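Local coordinates for MdbA protein (Corynebacterium matruchotii ATCC 14266, PDB 6BO0), which acts as a thiol-disulfide oxidoreductase of the DsbA family, probably catalysing the formation of disulfide bonds in exported proteins, at residues Y98-D103 against Y154-F158; R77-F81 against A162-K168. All coordinates share one frame; numbering follows the deposited sequence.

Overall arrangement
Both contacts use helix 155-172, at different points along it. In contact 1 its first turn and the N-cap residue meet the C-terminal end of helix 89-103. In contact 2 its middle lies against residues 77-81, which begin on strand 72-78. Contact 1 is partly buried: ring packing lies on its inner side, while a lysine-glutamate salt bridge lies toward solvent. Contact 2 is mostly buried and turns on one asparagine amide, bonded to an arginine and a backbone carbonyl. Small alanines and a methionine, in one of two conformers, pack beside it, with waters at one end. The centres of contact 1 and contact 2 are about 14 Å apart. The two join directly where Phe-158 CZ packs on Thr-78 CG2.

Contact 1 of 2, residues Y98-D103 against Y154-F158; sequences YTIAKD and YSDEF
Tyr-154, the N-cap residue of helix 155-172, lays its side chain along the last turn of helix 89-103. Its CB packs on Tyr-98 CD2 at 3.9 Å. Its CG lies near Tyr-98 CE2. The two rings form an offset edge-to-face pair, with the edge of Tyr-98 turned to the face of Tyr-154 and the planes at 86°. Farther out, Thr-99 OG1 lies at the ring edge by CD2 of Tyr-154, which Thr-99 CG2 also touches. Lys-102 CD lies over a ring face, 4.2 Å from the Tyr-154 centroid, in a CH-pi contact. The tip is polar: Tyr-154 OH donates to the syn lone pair of Asp-103 OD1 at 2.9 Å. This hydroxyl also bonds Lys-148, which forms a salt bridge with Asp-103 OD2.

Glu-157 makes the second polar cluster. Its OE2 takes two bonds on different lone pairs. Tyr-98 OH donates to the anti lone pair at 2.5 Å, and Lys-102 NZ forms a salt bridge on the syn side at 2.6 Å. Tyr-98 has CG anti to its backbone N (chi1 175°), which sends the ring out toward Glu-157. The carboxylate plane stands 80° from that ring. The nearby positive charge would probably favour the ionised form of Glu-157. One water joins Lys-102 NZ to Glu-157 OE1, and another joins it to Tyr-154 OH. A third links Thr-99 OG1, which also bonds Thr-95 O, to Tyr-154 N.

Phe-158 CD1 meets Tyr-98 CB at 3.9 Å on the inner side. The contact thus joins helix 89-103 to the start of helix 155-172, whose later turns pack on the sheet of this DsbA-like thioredoxin fold. Thr-99 also packs on helix 143-151, Ile-100 on helix 106-118, and Tyr-98 and Lys-102 touch Val-23 of strand 20-24.

Contact 2 of 2, residues R77-F81 against A162-K168; sequences RTMNF and ADDNAKK
Asn-165 turns its amide toward Arg-77 and Thr-78, joining helix 155-172 to strand 72-78 in the thioredoxin fold. This is a helix packed against the central sheet. The side chains of Asn-165 and Arg-77 cross at about a right angle, with amide and guanidinium planes 75° apart. Arg-77 NH1 donates to Asn-165 OD1 at 3.1 Å, nearly along the C=O axis and in the guanidinium plane. The other end of the amide gives ND2 to Thr-78 O at 3.0 Å, tilted 29° from the carbonyl plane. Both ends of the amide are therefore engaged, which fixes its rotation. Asn-165 OD1 also bonds Ser-26.

Lys-168 approaches Arg-77 from another side. Its CD lies 3.7 Å above the centre of the guanidinium, over one face. With the bend at chi4 (54°), its ammonium reaches Asp-172. Arg-77 NE is paired with Asp-42 on the neighbouring strand 39-45, so each charge has its own acid.

Next along the chain, in one of two conformers, Met-79 packs CG on Asn-165 CB and sets SD over the backbone of Ala-166. Phe-81, also in one of two conformers, extends CE1 to Ala-166 CB. Ala-162, with its small side chain, lies close: its CA is 4.3 Å from Met-79 CA. Asn-80 sets its amide beside Ala-162 CB and also bonds Asn-91. A water lies between Asn-80 ND2 and Asp-163 OD1. Ala-162 CA points its hydrogen almost straight at Thr-78 O, 3.5 Å away.

Contact 1 of 2, residues Y98-D103 against Y154-F158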
# COMPACT_ATOMS: atom_id res chain seq x y z
N TYR A 98 -1.96 3.35 5.88
CA TYR A 98 -3.41 3.45 5.89
C TYR A 98 -3.88 4.82 6.33
O TYR A 98 -4.83 5.38 5.80
CB TYR A 98 -4.00 2.36 6.80
CG TYR A 98 -5.48 2.44 6.98
CD1 TYR A 98 -6.35 1.96 6.01
CD2 TYR A 98 -6.03 3.03 8.12
CE1 TYR A 98 -7.72 2.07 6.16
CE2 TYR A 98 -7.39 3.14 8.27
CZ TYR A 98 -8.23 2.65 7.28
OH TYR A 98 -9.60 2.75 7.46
N THR A 99 -3.20 5.37 7.32
CA THR A 99 -3.51 6.70 7.84
C THR A 99 -3.37 7.74 6.73
O THR A 99 -4.22 8.63 6.56
CB THR A 99 -2.59 7.05 9.02
OG1 THR A 99 -2.71 6.07 10.04
CG2 THR A 99 -2.93 8.41 9.60
N ILE A 100 -2.28 7.62 5.96
CA ILE A 100 -2.07 8.53 4.83
C ILE A 100 -3.15 8.30 3.75
O ILE A 100 -3.70 9.25 3.20
CB ILE A 100 -0.66 8.35 4.26
CG1 ILE A 100 0.40 8.66 5.32
CG2 ILE A 100 -0.44 9.17 3.03
CD1 ILE A 100 1.80 8.27 4.93
N ALA A 101 -3.45 7.04 3.47
CA ALA A 101 -4.48 6.73 2.47
C ALA A 101 -5.82 7.34 2.83
O ALA A 101 -6.54 7.81 1.95
CB ALA A 101 -4.64 5.23 2.31
N LYS A 102 -6.17 7.27 4.11
CA LYS A 102 -7.48 7.71 4.55
C LYS A 102 -7.58 9.23 4.68
O LYS A 102 -8.60 9.83 4.32
CB LYS A 102 -7.83 7.05 5.89
CG LYS A 102 -9.29 7.24 6.29
CD LYS A 102 -9.64 6.52 7.57
CE LYS A 102 -11.12 6.71 7.83
NZ LYS A 102 -11.65 5.99 8.99
N ASP A 103 -6.51 9.87 5.19
CA ASP A 103 -6.56 11.30 5.56
C ASP A 103 -5.77 12.24 4.69
O ASP A 103 -5.86 13.46 4.88
CB ASP A 103 -5.93 11.54 6.92
CG ASP A 103 -6.75 11.09 8.03
OD1 ASP A 103 -7.74 10.36 7.86
OD2 ASP A 103 -6.39 11.48 9.17
N TYR A 154 -5.24 5.03 14.06
CA TYR A 154 -5.90 4.01 13.27
C TYR A 154 -5.34 2.61 13.46
O TYR A 154 -5.64 1.71 12.65
CB TYR A 154 -5.89 4.39 11.78
CG TYR A 154 -6.67 5.64 11.45
CD1 TYR A 154 -7.97 5.86 11.89
CD2 TYR A 154 -6.10 6.59 10.64
CE1 TYR A 154 -8.66 7.01 11.52
CE2 TYR A 154 -6.77 7.72 10.25
CZ TYR A 154 -8.04 7.94 10.70
OH TYR A 154 -8.69 9.08 10.29
N SER A 155 -4.55 2.37 14.50
CA SER A 155 -4.00 1.03 14.70
C SER A 155 -5.04 -0.05 14.79
O SER A 155 -4.92 -1.11 14.17
CB SER A 155 -3.11 1.00 15.92
OG SER A 155 -1.94 1.79 15.69
N ASP A 156 -6.10 0.19 15.54
CA ASP A 156 -7.12 -0.82 15.69
C ASP A 156 -7.96 -0.97 14.41
O ASP A 156 -8.31 -2.08 14.02
CB ASP A 156 -7.96 -0.51 16.91
CG ASP A 156 -7.19 -0.74 18.23
OD1 ASP A 156 -6.09 -1.35 18.22
OD2 ASP A 156 -7.70 -0.31 19.28
N GLU A 157 -8.27 0.14 13.76
CA GLU A 157 -8.97 0.10 12.49
C GLU A 157 -8.17 -0.71 11.47
O GLU A 157 -8.71 -1.54 10.73
CB GLU A 157 -9.18 1.52 12.02
CG GLU A 157 -10.06 1.69 10.80
CD GLU A 157 -10.57 3.12 10.67
OE1 GLU A 157 -11.15 3.64 11.64
OE2 GLU A 157 -10.43 3.73 9.62
N PHE A 158 -6.85 -0.51 11.46
CA PHE A 158 -5.99 -1.23 10.55
C PHE A 158 -5.97 -2.73 10.85
O PHE A 158 -5.94 -3.55 9.94
CB PHE A 158 -4.57 -0.67 10.54
CG PHE A 158 -3.68 -1.47 9.61
CD1 PHE A 158 -3.78 -1.31 8.23
CD2 PHE A 158 -2.87 -2.48 10.10
CE1 PHE A 158 -3.06 -2.12 7.38
CE2 PHE A 158 -2.16 -3.30 9.25
CZ PHE A 158 -2.26 -3.12 7.88
O HOH W 1 -2.84 5.95 12.87
O HOH W 2 -11.53 8.45 10.63
O HOH W 3 -12.20 6.27 11.85

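Contact 2 of 2, residues R77-F81 against A162-K168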
# COMPACT_ATOMS: atom_id res chain seq x y z
N ARG A 77 -4.88 -4.08 -0.87
CA ARG A 77 -5.46 -4.85 0.22
C ARG A 77 -4.35 -5.35 1.13
O ARG A 77 -3.79 -6.41 0.96
CB ARG A 77 -6.31 -5.98 -0.36
CG ARG A 77 -7.55 -5.46 -1.07
CD ARG A 77 -8.52 -6.55 -1.45
NE ARG A 77 -9.73 -6.05 -2.10
CZ ARG A 77 -10.74 -5.49 -1.47
NH1 ARG A 77 -10.73 -5.36 -0.15
NH2 ARG A 77 -11.79 -5.06 -2.16
N THR A 78 -4.03 -4.51 2.11
CA THR A 78 -2.93 -4.77 3.00
C THR A 78 -3.29 -5.83 4.02
O THR A 78 -4.40 -5.86 4.52
CB THR A 78 -2.49 -3.48 3.71
OG1 THR A 78 -2.42 -2.43 2.75
CG2 THR A 78 -1.13 -3.64 4.42
N MET A 79 -2.29 -6.68 4.30
CA MET A 79 -2.38 -7.77 5.27
C MET A 79 -1.22 -7.67 6.25
O MET A 79 -0.30 -6.87 6.08
CB MET A 79 -2.41 -9.13 4.55
CG MET A 79 -3.67 -9.28 3.67
SD MET A 79 -3.97 -10.91 3.03
CE MET A 79 -2.45 -11.03 2.23
N ASN A 80 -1.29 -8.48 7.31
CA ASN A 80 -0.28 -8.41 8.36
C ASN A 80 0.15 -9.75 8.91
O ASN A 80 0.69 -9.82 10.01
CB ASN A 80 -0.77 -7.51 9.51
CG ASN A 80 -1.95 -8.12 10.22
OD1 ASN A 80 -2.34 -9.24 9.90
ND2 ASN A 80 -2.54 -7.41 11.18
N PHE A 81 0.01 -10.80 8.11
CA PHE A 81 0.38 -12.14 8.58
C PHE A 81 1.86 -12.31 8.94
O PHE A 81 2.19 -13.15 9.79
CB PHE A 81 0.00 -13.22 7.54
CG PHE A 81 -1.43 -13.70 7.63
CD1 PHE A 81 -2.45 -12.88 8.11
CD2 PHE A 81 -1.76 -14.99 7.20
CE1 PHE A 81 -3.76 -13.36 8.20
CE2 PHE A 81 -3.05 -15.46 7.29
CZ PHE A 81 -4.06 -14.65 7.78
N ALA A 162 -6.73 -5.48 7.89
CA ALA A 162 -5.86 -6.60 7.57
C ALA A 162 -6.60 -7.94 7.71
O ALA A 162 -6.51 -8.81 6.83
CB ALA A 162 -4.65 -6.57 8.48
N ASP A 163 -7.35 -8.09 8.80
CA ASP A 163 -8.11 -9.32 8.98
C ASP A 163 -9.16 -9.49 7.88
O ASP A 163 -9.36 -10.60 7.36
CB ASP A 163 -8.83 -9.31 10.34
CG ASP A 163 -7.90 -9.46 11.52
OD1 ASP A 163 -6.73 -9.85 11.37
OD2 ASP A 163 -8.40 -9.25 12.67
N ASP A 164 -9.82 -8.39 7.52
CA ASP A 164 -10.84 -8.43 6.49
C ASP A 164 -10.26 -8.79 5.13
O ASP A 164 -10.87 -9.54 4.36
CB ASP A 164 -11.60 -7.10 6.42
CG ASP A 164 -12.54 -6.89 7.60
OD1 ASP A 164 -12.76 -7.85 8.35
OD2 ASP A 164 -13.06 -5.77 7.72
N ASN A 165 -9.08 -8.26 4.81
CA ASN A 165 -8.45 -8.64 3.55
C ASN A 165 -8.03 -10.10 3.53
O ASN A 165 -8.21 -10.77 2.52
CB ASN A 165 -7.29 -7.72 3.25
CG ASN A 165 -7.76 -6.35 2.82
OD1 ASN A 165 -8.77 -6.23 2.13
ND2 ASN A 165 -7.04 -5.31 3.23
N ALA A 166 -7.52 -10.61 4.65
CA ALA A 166 -7.20 -12.04 4.72
C ALA A 166 -8.46 -12.89 4.49
O ALA A 166 -8.41 -13.89 3.79
CB ALA A 166 -6.58 -12.36 6.05
N LYS A 167 -9.58 -12.50 5.10
CA LYS A 167 -10.84 -13.24 4.95
C LYS A 167 -11.30 -13.21 3.49
O LYS A 167 -11.75 -14.23 2.95
CB LYS A 167 -11.91 -12.64 5.85
CG LYS A 167 -11.68 -12.94 7.32
CD LYS A 167 -12.63 -12.19 8.24
CE LYS A 167 -12.17 -12.34 9.69
NZ LYS A 167 -13.01 -11.61 10.67
N LYS A 168 -11.21 -12.05 2.85
CA LYS A 168 -11.59 -11.93 1.45
C LYS A 168 -10.70 -12.79 0.56
O LYS A 168 -11.18 -13.45 -0.37
CB LYS A 168 -11.58 -10.47 0.99
CG LYS A 168 -12.10 -10.28 -0.42
CD LYS A 168 -12.19 -8.81 -0.83
CE LYS A 168 -12.52 -8.62 -2.29
NZ LYS A 168 -13.74 -9.35 -2.72
O HOH W 4 -3.89 -9.99 7.29
O HOH W 5 -4.58 -10.79 10.03
O HOH W 6 -5.09 -8.17 12.35